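Type II restriction enzyme MunI (PDB 1D02) recognises the double-stranded DNA sequence 5'-CAATTG-3' as a homodimeric type II restriction endonuclease and cleaves it after the first C. Local coordinates at residues Lys39-Glu44 with Glu87-His92; Val80-Ala85 with Ile94-Ile99; Glu143-Phe148 with Glu195-Tyr200. The protein carries 1 engineered substitution. One frame throughout, in Å; residues are numbered along the deposited sequence.

Overall arrangement
The three contacts go from sheet edge to sheet centre to the helical flank. Contact 1 pairs edge strand 40-44 with strand 84-88 and is partly buried. Contact 2 pairs strand 84-88 with strand 93-101 and is buried near the centre of the chain. These two share strand 84-88 and touch directly, with Y43 N probably bonded to A85 O. Contact 3 is partly buried and joins a loop to L197 and to the 3-10 segment 198-200; L95 packs on P147 and L197 there. Contact 1 is rich in polar groups and water. Contact 2 combines backbone pairing and apolar cover with one end at the DNA. Contact 3 has one polar bond beside a ring contact.

Contact 1 (Lys39-Glu44 with Glu87-His92); sequences KYVLYE and ENTETH
K39 and T89 meet at the K39 carbonyl. K39 O accepts from T89 OG1 at 2.7 Å and from T89 N at 2.9 Å. T89 OG1 sits between its own backbone N and carbonyl carbon (chi1 62°), which lets it reach the oxygen that its own N-H also uses. T89 CG2 lies against both methyls of V41. V41 and E87 form the adjoining antiparallel hydrogen-bonded pair; V41 N to E87 O and E87 N to V41 O are each 3.0 Å. Their side chains lie side by side and point the same way. Y40 and N88 are the non-hydrogen-bonded pair on the other face, where N88 CB approaches CE2 of the Y40 ring.

Beyond the pairs, the extended E87 chain brings OE1 to the edge of the Y43 ring, in its plane. Ring and carboxylate planes are 62° apart. Y43 OH donates to E87 OE1 at 2.4 Å, a very short value whose exact length is doubtful. The extended K39 chain crosses E90 at about a right angle, with K39 CD 3.6 Å from E90 CD. K39 NZ stays 4.0 Å from E90 OE2. Water 2 links the two charges, and NZ also donates to S7 O.

N88 positions the turn. Its OD1 accepts from E90 N at 2.8 Å, an Asx turn, and from T91 N, which stands above the amide plane, the wider Asx motif. Its ND2 donates to water 1, shared with K39 NZ, and to water 4, shared with Y40 OH.

Beyond its pairing with edge strand 40-44, strand 84-88 passes into a turn that N88 holds through its side chain. The K39 and E90 charges do not touch, and their direct attraction is probably weaker than that of a salt bridge.

Contact 2 (Val80-Ala85 with Ile94-Ile99); sequences VSPAFA and ILFGEI. Engineered in segment 80-85: A83 (natural residue Asp). With nucleotides of chain A.
G97 O is approached by two successive backbone N-H groups, from A83 and F84. Both bonds are weak: A83 N is 3.1 Å from G97 O and F84 N is 3.3 Å from it. Two residues facing one make a classic beta bulge. The firm bond is the return one, G97 N to F84 O at 2.7 Å.

F84 CG lies between the backbone N and carbonyl carbon (chi1 69°). The ring turns back over G97, whose CA makes a CH-pi contact 3.7 Å from the F84 ring centroid. E98 O is near the ring plane at the edge, by CE2. I99 CG1 meets the same edge carbon obliquely. On the other face of the sheet, A85 CB touches I94 CG2 and F96 CD2. P82, in the loop before the strand, lays CG beside F96.

The E98 chain bends at chi2 (-53°), and its carboxylate returns to P82 and A83. E98 OE1 takes a weak bond from A83 N and a bond from water 5, which also donates to S81 O. S81 N donates to OP1 of DC3 of chain A at 2.8 Å.

A83 is engineered; the natural residue is Asp. P82, position 83 and E98 match the PD and E of the PDDEXK pattern, consistent with the active site of this clan; the engineered alanine lacks the aspartate carboxylate, while E98 keeps its own.

Contact 3 (Glu143-Phe148 with Glu195-Tyr200); sequences EEILPF and EKLKKY
The loop entering strand 148-153 packs on the 3-10 turn that follows helix 186-197, with I145 laid on the ring of Y200. I145 CG2 stands over the ring centre in a CH-pi contact, 3.7 Å from the Y200 centroid and 9° off the normal. K199 CG lies on the opposite face, toward the rim, so the ring is held between an isoleucine methyl and a lysine methylene.

I145 CG1 is anti to the backbone N (chi1 -159°). From there CD1 reaches Y200 CE1 and, at 3.9 Å, L197 CD2. The I145 and L197 side chains cross at about a right angle.

E144 comes to the edge of the same ring. Its chain bends at chi2 (-86°), and Y200 OH donates to E144 OE1 at 2.9 Å. The hydroxyl meets OE1 on the anti side, somewhat out of the carboxylate plane. K196 O also lies at the ring edge, in plane.

I145 O accepts from R135 of helix 128-138, which ties the loop to that helix. P147 packs on the same helix. L197 also touches H192, earlier in helix 186-197. The contact therefore joins the C-terminal helical region to the loop between helix 128-138 and strand 148-153.

Contact 1 (Lys39-Glu44 with Glu87-His92)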
loop_
_atom_site.group_PDB
_atom_site.type_symbol
_atom_site.label_atom_id
_atom_site.label_comp_id
_atom_site.label_asym_id
_atom_site.label_seq_id
_atom_site.Cartn_x
_atom_site.Cartn_y
_atom_site.Cartn_z
ATOM N N LYS D 39 -5.405 23.913 21.075
ATOM C CA LYS D 39 -6.629 23.229 20.714
ATOM C C LYS D 39 -6.335 21.865 20.096
ATOM O O LYS D 39 -7.265 21.102 19.825
ATOM C CB LYS D 39 -7.438 24.077 19.712
ATOM C CG LYS D 39 -6.737 24.303 18.389
ATOM C CD LYS D 39 -7.408 25.448 17.609
ATOM C CE LYS D 39 -6.685 25.715 16.298
ATOM N NZ LYS D 39 -7.243 26.896 15.552
ATOM N N TYR D 40 -5.054 21.561 19.872
ATOM C CA TYR D 40 -4.710 20.273 19.282
ATOM C C TYR D 40 -4.424 19.227 20.340
ATOM O O TYR D 40 -3.897 19.539 21.408
ATOM C CB TYR D 40 -3.484 20.379 18.362
ATOM C CG TYR D 40 -3.623 21.420 17.278
ATOM C CD1 TYR D 40 -3.163 22.712 17.482
ATOM C CD2 TYR D 40 -4.271 21.125 16.074
ATOM C CE1 TYR D 40 -3.344 23.707 16.516
ATOM C CE2 TYR D 40 -4.472 22.123 15.089
ATOM C CZ TYR D 40 -4.006 23.414 15.328
ATOM O OH TYR D 40 -4.253 24.426 14.418
ATOM N N VAL D 41 -4.784 17.986 20.044
ATOM C CA VAL D 41 -4.502 16.892 20.951
ATOM C C VAL D 41 -3.964 15.741 20.115
ATOM O O VAL D 41 -4.363 15.550 18.972
ATOM C CB VAL D 41 -5.753 16.419 21.705
ATOM C CG1 VAL D 41 -6.343 17.567 22.506
ATOM C CG2 VAL D 41 -6.766 15.877 20.729
ATOM N N LEU D 42 -3.025 15.001 20.684
ATOM C CA LEU D 42 -2.437 13.862 19.994
ATOM C C LEU D 42 -3.034 12.609 20.626
ATOM O O LEU D 42 -3.111 12.508 21.855
ATOM C CB LEU D 42 -0.918 13.809 20.201
ATOM C CG LEU D 42 -0.222 12.615 19.531
ATOM C CD1 LEU D 42 -0.030 12.831 18.039
ATOM C CD2 LEU D 42 1.101 12.387 20.239
ATOM N N TYR D 43 -3.446 11.656 19.795
ATOM C CA TYR D 43 -3.985 10.393 20.307
ATOM C C TYR D 43 -2.972 9.317 19.923
ATOM O O TYR D 43 -2.464 9.326 18.809
ATOM C CB TYR D 43 -5.313 10.033 19.629
ATOM C CG TYR D 43 -6.436 11.025 19.851
ATOM C CD1 TYR D 43 -7.175 11.529 18.772
ATOM C CD2 TYR D 43 -6.779 11.440 21.135
ATOM C CE1 TYR D 43 -8.240 12.421 18.978
ATOM C CE2 TYR D 43 -7.839 12.330 21.348
ATOM C CZ TYR D 43 -8.562 12.809 20.266
ATOM O OH TYR D 43 -9.625 13.665 20.486
ATOM N N GLU D 44 -2.672 8.426 20.860
ATOM C CA GLU D 44 -1.787 7.287 20.618
ATOM C C GLU D 44 -2.807 6.160 20.337
ATOM O O GLU D 44 -3.787 5.998 21.045
ATOM C CB GLU D 44 -0.926 7.055 21.883
ATOM C CG GLU D 44 -0.038 8.288 22.173
ATOM C CD GLU D 44 0.514 8.417 23.606
ATOM O OE1 GLU D 44 0.753 7.383 24.273
ATOM O OE2 GLU D 44 0.737 9.579 24.050
ATOM N N GLU D 87 -5.851 15.718 16.389
ATOM C CA GLU D 87 -7.167 16.337 16.227
ATOM C C GLU D 87 -7.158 17.803 16.602
ATOM O O GLU D 87 -6.506 18.196 17.576
ATOM C CB GLU D 87 -8.227 15.649 17.113
ATOM C CG GLU D 87 -9.617 16.334 17.019
ATOM C CD GLU D 87 -10.713 15.587 17.746
ATOM O OE1 GLU D 87 -10.425 14.544 18.371
ATOM O OE2 GLU D 87 -11.874 16.047 17.692
ATOM N N ASN D 88 -7.858 18.614 15.813
ATOM C CA ASN D 88 -8.065 20.027 16.138
ATOM C C ASN D 88 -9.414 19.921 16.878
ATOM O O ASN D 88 -10.445 19.641 16.247
ATOM C CB ASN D 88 -8.219 20.832 14.862
ATOM C CG ASN D 88 -8.660 22.266 15.125
ATOM O OD1 ASN D 88 -9.362 22.549 16.109
ATOM N ND2 ASN D 88 -8.272 23.163 14.234
ATOM N N THR D 89 -9.417 20.119 18.201
ATOM C CA THR D 89 -10.638 19.949 18.982
ATOM C C THR D 89 -11.693 21.033 18.777
ATOM O O THR D 89 -12.808 20.894 19.273
ATOM C CB THR D 89 -10.357 19.812 20.491
ATOM O OG1 THR D 89 -9.736 21.013 20.975
ATOM C CG2 THR D 89 -9.453 18.609 20.758
ATOM N N GLU D 90 -11.357 22.092 18.053
ATOM C CA GLU D 90 -12.343 23.138 17.789
ATOM C C GLU D 90 -13.136 22.805 16.539
ATOM O O GLU D 90 -14.351 23.003 16.491
ATOM C CB GLU D 90 -11.678 24.493 17.610
ATOM C CG GLU D 90 -11.181 25.098 18.899
ATOM C CD GLU D 90 -10.685 26.515 18.712
ATOM O OE1 GLU D 90 -10.243 27.108 19.718
ATOM O OE2 GLU D 90 -10.743 27.030 17.567
ATOM N N THR D 91 -12.452 22.283 15.533
ATOM C CA THR D 91 -13.083 21.925 14.267
ATOM C C THR D 91 -13.470 20.436 14.208
ATOM O O THR D 91 -14.290 20.032 13.384
ATOM C CB THR D 91 -12.139 22.166 13.108
ATOM O OG1 THR D 91 -11.005 21.312 13.261
ATOM C CG2 THR D 91 -11.671 23.613 13.057
ATOM N N HIS D 92 -12.864 19.642 15.077
ATOM C CA HIS D 92 -13.088 18.196 15.144
ATOM C C HIS D 92 -12.554 17.458 13.907
ATOM O O HIS D 92 -12.937 16.294 13.646
ATOM C CB HIS D 92 -14.562 17.896 15.374
ATOM C CG HIS D 92 -15.098 18.494 16.639
ATOM N ND1 HIS D 92 -14.730 18.043 17.890
ATOM C CD2 HIS D 92 -15.923 19.548 16.847
ATOM C CE1 HIS D 92 -15.303 18.796 18.814
ATOM N NE2 HIS D 92 -16.031 19.718 18.208
HETATM O O HOH W 1 -9.169 25.958 13.965
HETATM O O HOH W 2 -9.332 28.793 15.716
HETATM O O HOH W 3 -8.421 29.012 17.886
HETATM O O HOH W 4 -5.724 23.655 12.265
#

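Contact 2 (Val80-Ala85 with Ile94-Ile99)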
loop_
_atom_site.group_PDB
_atom_site.type_symbol
_atom_site.label_atom_id
_atom_site.label_comp_id
_atom_site.label_asym_id
_atom_site.label_seq_id
_atom_site.Cartn_x
_atom_site.Cartn_y
_atom_site.Cartn_z
ATOM N N VAL D 80 -8.931 -0.925 11.808
ATOM C CA VAL D 80 -7.509 -0.622 11.897
ATOM C C VAL D 80 -7.204 0.243 13.124
ATOM O O VAL D 80 -8.099 0.834 13.748
ATOM C CB VAL D 80 -6.991 0.105 10.611
ATOM C CG1 VAL D 80 -7.188 -0.800 9.358
ATOM C CG2 VAL D 80 -7.735 1.427 10.445
ATOM N N SER D 81 -5.926 0.306 13.469
ATOM C CA SER D 81 -5.485 1.047 14.632
ATOM C C SER D 81 -4.267 1.868 14.215
ATOM O O SER D 81 -3.127 1.363 14.210
ATOM C CB SER D 81 -5.144 0.040 15.740
ATOM O OG SER D 81 -4.538 0.680 16.854
ATOM N N PRO D 82 -4.494 3.125 13.798
ATOM C CA PRO D 82 -3.388 3.993 13.383
ATOM C C PRO D 82 -2.396 4.183 14.522
ATOM O O PRO D 82 -2.767 4.094 15.689
ATOM C CB PRO D 82 -4.077 5.307 13.041
ATOM C CG PRO D 82 -5.412 4.885 12.568
ATOM C CD PRO D 82 -5.791 3.803 13.593
ATOM N N ALA D 83 -1.139 4.452 14.179
ATOM C CA ALA D 83 -0.099 4.692 15.182
ATOM C C ALA D 83 -0.447 5.943 16.003
ATOM O O ALA D 83 -0.184 6.004 17.207
ATOM C CB ALA D 83 1.244 4.893 14.504
ATOM N N PHE D 84 -1.037 6.937 15.346
ATOM C CA PHE D 84 -1.409 8.171 16.052
ATOM C C PHE D 84 -2.443 8.961 15.262
ATOM O O PHE D 84 -2.793 8.596 14.143
ATOM C CB PHE D 84 -0.144 9.037 16.300
ATOM C CG PHE D 84 0.466 9.653 15.048
ATOM C CD1 PHE D 84 0.112 10.943 14.627
ATOM C CD2 PHE D 84 1.412 8.957 14.292
ATOM C CE1 PHE D 84 0.693 11.505 13.496
ATOM C CE2 PHE D 84 1.992 9.516 13.155
ATOM C CZ PHE D 84 1.631 10.794 12.760
ATOM N N ALA D 85 -2.989 9.998 15.884
ATOM C CA ALA D 85 -3.896 10.902 15.178
ATOM C C ALA D 85 -3.705 12.247 15.827
ATOM O O ALA D 85 -3.382 12.329 17.016
ATOM C CB ALA D 85 -5.375 10.482 15.317
ATOM N N ILE D 94 -9.574 15.571 11.967
ATOM C CA ILE D 94 -8.510 14.694 12.444
ATOM C C ILE D 94 -7.600 14.208 11.324
ATOM O O ILE D 94 -8.066 13.854 10.233
ATOM C CB ILE D 94 -9.103 13.432 13.103
ATOM C CG1 ILE D 94 -10.069 13.828 14.215
ATOM C CG2 ILE D 94 -7.977 12.547 13.658
ATOM C CD1 ILE D 94 -10.972 12.712 14.697
ATOM N N LEU D 95 -6.297 14.190 11.610
ATOM C CA LEU D 95 -5.292 13.696 10.661
ATOM C C LEU D 95 -4.821 12.384 11.290
ATOM O O LEU D 95 -4.382 12.375 12.438
ATOM C CB LEU D 95 -4.112 14.679 10.564
ATOM C CG LEU D 95 -2.875 14.177 9.803
ATOM C CD1 LEU D 95 -3.247 14.058 8.319
ATOM C CD2 LEU D 95 -1.696 15.140 9.982
ATOM N N PHE D 96 -4.936 11.278 10.555
ATOM C CA PHE D 96 -4.514 9.976 11.068
ATOM C C PHE D 96 -3.092 9.693 10.625
ATOM O O PHE D 96 -2.693 10.084 9.529
ATOM C CB PHE D 96 -5.493 8.899 10.578
ATOM C CG PHE D 96 -6.847 9.018 11.201
ATOM C CD1 PHE D 96 -7.905 9.618 10.512
ATOM C CD2 PHE D 96 -7.049 8.599 12.508
ATOM C CE1 PHE D 96 -9.149 9.797 11.145
ATOM C CE2 PHE D 96 -8.274 8.766 13.138
ATOM C CZ PHE D 96 -9.328 9.368 12.455
ATOM N N GLY D 97 -2.311 9.041 11.484
ATOM C CA GLY D 97 -0.933 8.817 11.109
ATOM C C GLY D 97 -0.360 7.440 11.314
ATOM O O GLY D 97 -0.935 6.613 12.016
ATOM N N GLU D 98 0.789 7.203 10.688
ATOM C CA GLU D 98 1.487 5.929 10.822
ATOM C C GLU D 98 2.952 6.239 11.080
ATOM O O GLU D 98 3.438 7.332 10.771
ATOM C CB GLU D 98 1.379 5.088 9.540
ATOM C CG GLU D 98 -0.021 4.629 9.160
ATOM C CD GLU D 98 -0.757 3.903 10.285
ATOM O OE1 GLU D 98 -0.100 3.322 11.189
ATOM O OE2 GLU D 98 -2.013 3.911 10.278
ATOM N N ILE D 99 3.665 5.260 11.630
ATOM C CA ILE D 99 5.078 5.414 11.914
ATOM C C ILE D 99 5.719 4.143 11.372
ATOM O O ILE D 99 5.397 3.039 11.833
ATOM C CB ILE D 99 5.339 5.528 13.434
ATOM C CG1 ILE D 99 4.702 6.829 13.983
ATOM C CG2 ILE D 99 6.843 5.541 13.703
ATOM C CD1 ILE D 99 4.898 7.024 15.456
ATOM P P DC A 3 -3.895 -2.683 12.332
ATOM O OP1 DC A 3 -4.079 -1.247 12.027
ATOM O OP2 DC A 3 -4.064 -3.679 11.256
ATOM O "O5'" DC A 3 -2.434 -2.828 12.950
ATOM C "C5'" DC A 3 -2.069 -2.036 14.071
ATOM C "C4'" DC A 3 -0.590 -2.150 14.337
ATOM O "O4'" DC A 3 -0.284 -3.477 14.837
ATOM C "C3'" DC A 3 0.350 -1.907 13.155
ATOM O "O3'" DC A 3 1.471 -1.208 13.700
ATOM C "C2'" DC A 3 0.721 -3.320 12.723
ATOM C "C1'" DC A 3 0.739 -4.075 14.053
ATOM N N1 DC A 3 0.433 -5.517 13.934
ATOM C C2 DC A 3 1.320 -6.454 14.507
ATOM O O2 DC A 3 2.315 -6.044 15.114
ATOM N N3 DC A 3 1.066 -7.777 14.379
ATOM C C4 DC A 3 -0.012 -8.191 13.714
ATOM N N4 DC A 3 -0.194 -9.531 13.580
ATOM C C5 DC A 3 -0.949 -7.271 13.139
ATOM C C6 DC A 3 -0.686 -5.950 13.272
ATOM P P DC A 2 -9.212 -6.274 14.615
ATOM O OP1 DC A 2 -10.021 -5.067 14.283
ATOM O OP2 DC A 2 -9.261 -7.488 13.749
ATOM O "O5'" DC A 2 -7.704 -5.799 14.721
ATOM C "C5'" DC A 2 -7.419 -4.600 15.428
ATOM C "C4'" DC A 2 -5.967 -4.233 15.269
ATOM O "O4'" DC A 2 -5.157 -5.156 16.035
ATOM C "C3'" DC A 2 -5.432 -4.246 13.836
ATOM O "O3'" DC A 2 -4.837 -2.955 13.606
ATOM C "C2'" DC A 2 -4.449 -5.419 13.827
ATOM C "C1'" DC A 2 -4.021 -5.539 15.281
ATOM N N1 DC A 2 -3.644 -6.893 15.728
ATOM C C2 DC A 2 -2.409 -7.084 16.358
ATOM O O2 DC A 2 -1.647 -6.105 16.516
ATOM N N3 DC A 2 -2.075 -8.325 16.777
ATOM C C4 DC A 2 -2.919 -9.346 16.603
ATOM N N4 DC A 2 -2.560 -10.559 17.066
ATOM C C5 DC A 2 -4.179 -9.179 15.955
ATOM C C6 DC A 2 -4.494 -7.946 15.538
HETATM O O HOH W 5 -1.221 0.905 11.985
#

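Contact 3 (Glu143-Phe148 with Glu195-Tyr200)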
loop_
_atom_site.group_PDB
_atom_site.type_symbol
_atom_site.label_atom_id
_atom_site.label_comp_id
_atom_site.label_asym_id
_atom_site.label_seq_id
_atom_site.Cartn_x
_atom_site.Cartn_y
_atom_site.Cartn_z
ATOM N N GLU D 143 -8.772 17.943 -2.045
ATOM C CA GLU D 143 -8.161 17.020 -2.980
ATOM C C GLU D 143 -6.650 17.077 -3.093
ATOM O O GLU D 143 -6.031 16.090 -3.480
ATOM C CB GLU D 143 -8.746 17.223 -4.371
ATOM C CG GLU D 143 -10.229 17.055 -4.425
ATOM C CD GLU D 143 -10.768 17.275 -5.823
ATOM O OE1 GLU D 143 -11.994 17.128 -6.021
ATOM O OE2 GLU D 143 -9.963 17.599 -6.723
ATOM N N GLU D 144 -6.047 18.212 -2.764
ATOM C CA GLU D 144 -4.608 18.325 -2.923
ATOM C C GLU D 144 -3.767 17.691 -1.825
ATOM O O GLU D 144 -2.537 17.662 -1.915
ATOM C CB GLU D 144 -4.199 19.788 -3.111
ATOM C CG GLU D 144 -4.250 20.648 -1.875
ATOM C CD GLU D 144 -5.618 21.255 -1.594
ATOM O OE1 GLU D 144 -5.666 22.147 -0.726
ATOM O OE2 GLU D 144 -6.632 20.853 -2.213
ATOM N N ILE D 145 -4.427 17.165 -0.802
ATOM C CA ILE D 145 -3.711 16.521 0.288
ATOM C C ILE D 145 -4.410 15.199 0.590
ATOM O O ILE D 145 -5.610 15.080 0.368
ATOM C CB ILE D 145 -3.730 17.418 1.559
ATOM C CG1 ILE D 145 -2.598 17.009 2.477
ATOM C CG2 ILE D 145 -5.076 17.339 2.287
ATOM C CD1 ILE D 145 -1.261 17.532 1.993
ATOM N N LEU D 146 -3.652 14.196 1.040
ATOM C CA LEU D 146 -4.242 12.915 1.432
ATOM C C LEU D 146 -4.581 13.053 2.917
ATOM O O LEU D 146 -3.962 13.846 3.627
ATOM C CB LEU D 146 -3.259 11.769 1.195
ATOM C CG LEU D 146 -2.818 11.692 -0.278
ATOM C CD1 LEU D 146 -1.937 10.454 -0.488
ATOM C CD2 LEU D 146 -4.045 11.629 -1.199
ATOM N N PRO D 147 -5.538 12.261 3.417
ATOM C CA PRO D 147 -5.977 12.312 4.818
ATOM C C PRO D 147 -5.105 11.637 5.863
ATOM O O PRO D 147 -5.529 11.487 7.004
ATOM C CB PRO D 147 -7.363 11.685 4.752
ATOM C CG PRO D 147 -7.170 10.613 3.682
ATOM C CD PRO D 147 -6.368 11.332 2.625
ATOM N N PHE D 148 -3.906 11.214 5.472
ATOM C CA PHE D 148 -3.019 10.536 6.412
ATOM C C PHE D 148 -1.615 11.091 6.308
ATOM O O PHE D 148 -1.279 11.797 5.351
ATOM C CB PHE D 148 -2.996 9.027 6.118
ATOM C CG PHE D 148 -2.492 8.689 4.733
ATOM C CD1 PHE D 148 -1.126 8.533 4.497
ATOM C CD2 PHE D 148 -3.380 8.529 3.673
ATOM C CE1 PHE D 148 -0.648 8.217 3.218
ATOM C CE2 PHE D 148 -2.921 8.213 2.395
ATOM C CZ PHE D 148 -1.558 8.053 2.151
ATOM N N GLU D 195 3.737 23.604 9.027
ATOM C CA GLU D 195 3.800 24.289 7.743
ATOM C C GLU D 195 3.012 23.659 6.611
ATOM O O GLU D 195 2.503 24.360 5.738
ATOM C CB GLU D 195 5.267 24.411 7.311
ATOM C CG GLU D 195 6.104 25.365 8.174
ATOM C CD GLU D 195 7.621 25.148 8.037
ATOM O OE1 GLU D 195 8.080 24.537 7.042
ATOM O OE2 GLU D 195 8.362 25.600 8.944
ATOM N N LYS D 196 2.870 22.339 6.642
ATOM C CA LYS D 196 2.221 21.643 5.540
ATOM C C LYS D 196 0.898 20.933 5.748
ATOM O O LYS D 196 0.169 20.703 4.780
ATOM C CB LYS D 196 3.220 20.643 4.968
ATOM C CG LYS D 196 4.514 21.311 4.532
ATOM C CD LYS D 196 5.603 20.317 4.226
ATOM C CE LYS D 196 6.774 21.033 3.577
ATOM N NZ LYS D 196 7.996 20.188 3.575
ATOM N N LEU D 197 0.571 20.591 6.991
ATOM C CA LEU D 197 -0.638 19.831 7.261
ATOM C C LEU D 197 -1.667 20.454 8.205
ATOM O O LEU D 197 -2.863 20.213 8.069
ATOM C CB LEU D 197 -0.229 18.458 7.816
ATOM C CG LEU D 197 0.774 17.662 6.966
ATOM C CD1 LEU D 197 1.261 16.423 7.772
ATOM C CD2 LEU D 197 0.118 17.225 5.670
ATOM N N LYS D 198 -1.198 21.246 9.162
ATOM C CA LYS D 198 -2.071 21.849 10.160
ATOM C C LYS D 198 -3.263 22.616 9.578
ATOM O O LYS D 198 -4.375 22.524 10.101
ATOM C CB LYS D 198 -1.256 22.772 11.077
ATOM C CG LYS D 198 -1.992 23.205 12.365
ATOM C CD LYS D 198 -1.125 24.098 13.258
ATOM C CE LYS D 198 -1.176 25.554 12.797
ATOM N NZ LYS D 198 -0.206 26.424 13.520
ATOM N N LYS D 199 -3.012 23.347 8.502
ATOM C CA LYS D 199 -4.055 24.139 7.862
ATOM C C LYS D 199 -5.219 23.283 7.370
ATOM O O LYS D 199 -6.321 23.789 7.194
ATOM C CB LYS D 199 -3.481 24.932 6.690
ATOM C CG LYS D 199 -2.963 24.080 5.535
ATOM C CD LYS D 199 -2.268 24.978 4.495
ATOM C CE LYS D 199 -1.719 24.162 3.321
ATOM N NZ LYS D 199 -1.016 25.028 2.303
ATOM N N TYR D 200 -4.978 21.990 7.148
ATOM C CA TYR D 200 -6.056 21.126 6.686
ATOM C C TYR D 200 -6.983 20.713 7.810
ATOM O O TYR D 200 -8.023 20.098 7.561
ATOM C CB TYR D 200 -5.491 19.913 5.933
ATOM C CG TYR D 200 -4.934 20.331 4.597
ATOM C CD1 TYR D 200 -3.561 20.345 4.369
ATOM C CD2 TYR D 200 -5.783 20.795 3.581
ATOM C CE1 TYR D 200 -3.034 20.814 3.174
ATOM C CE2 TYR D 200 -5.260 21.263 2.369
ATOM C CZ TYR D 200 -3.892 21.270 2.176
ATOM O OH TYR D 200 -3.362 21.724 1.003
#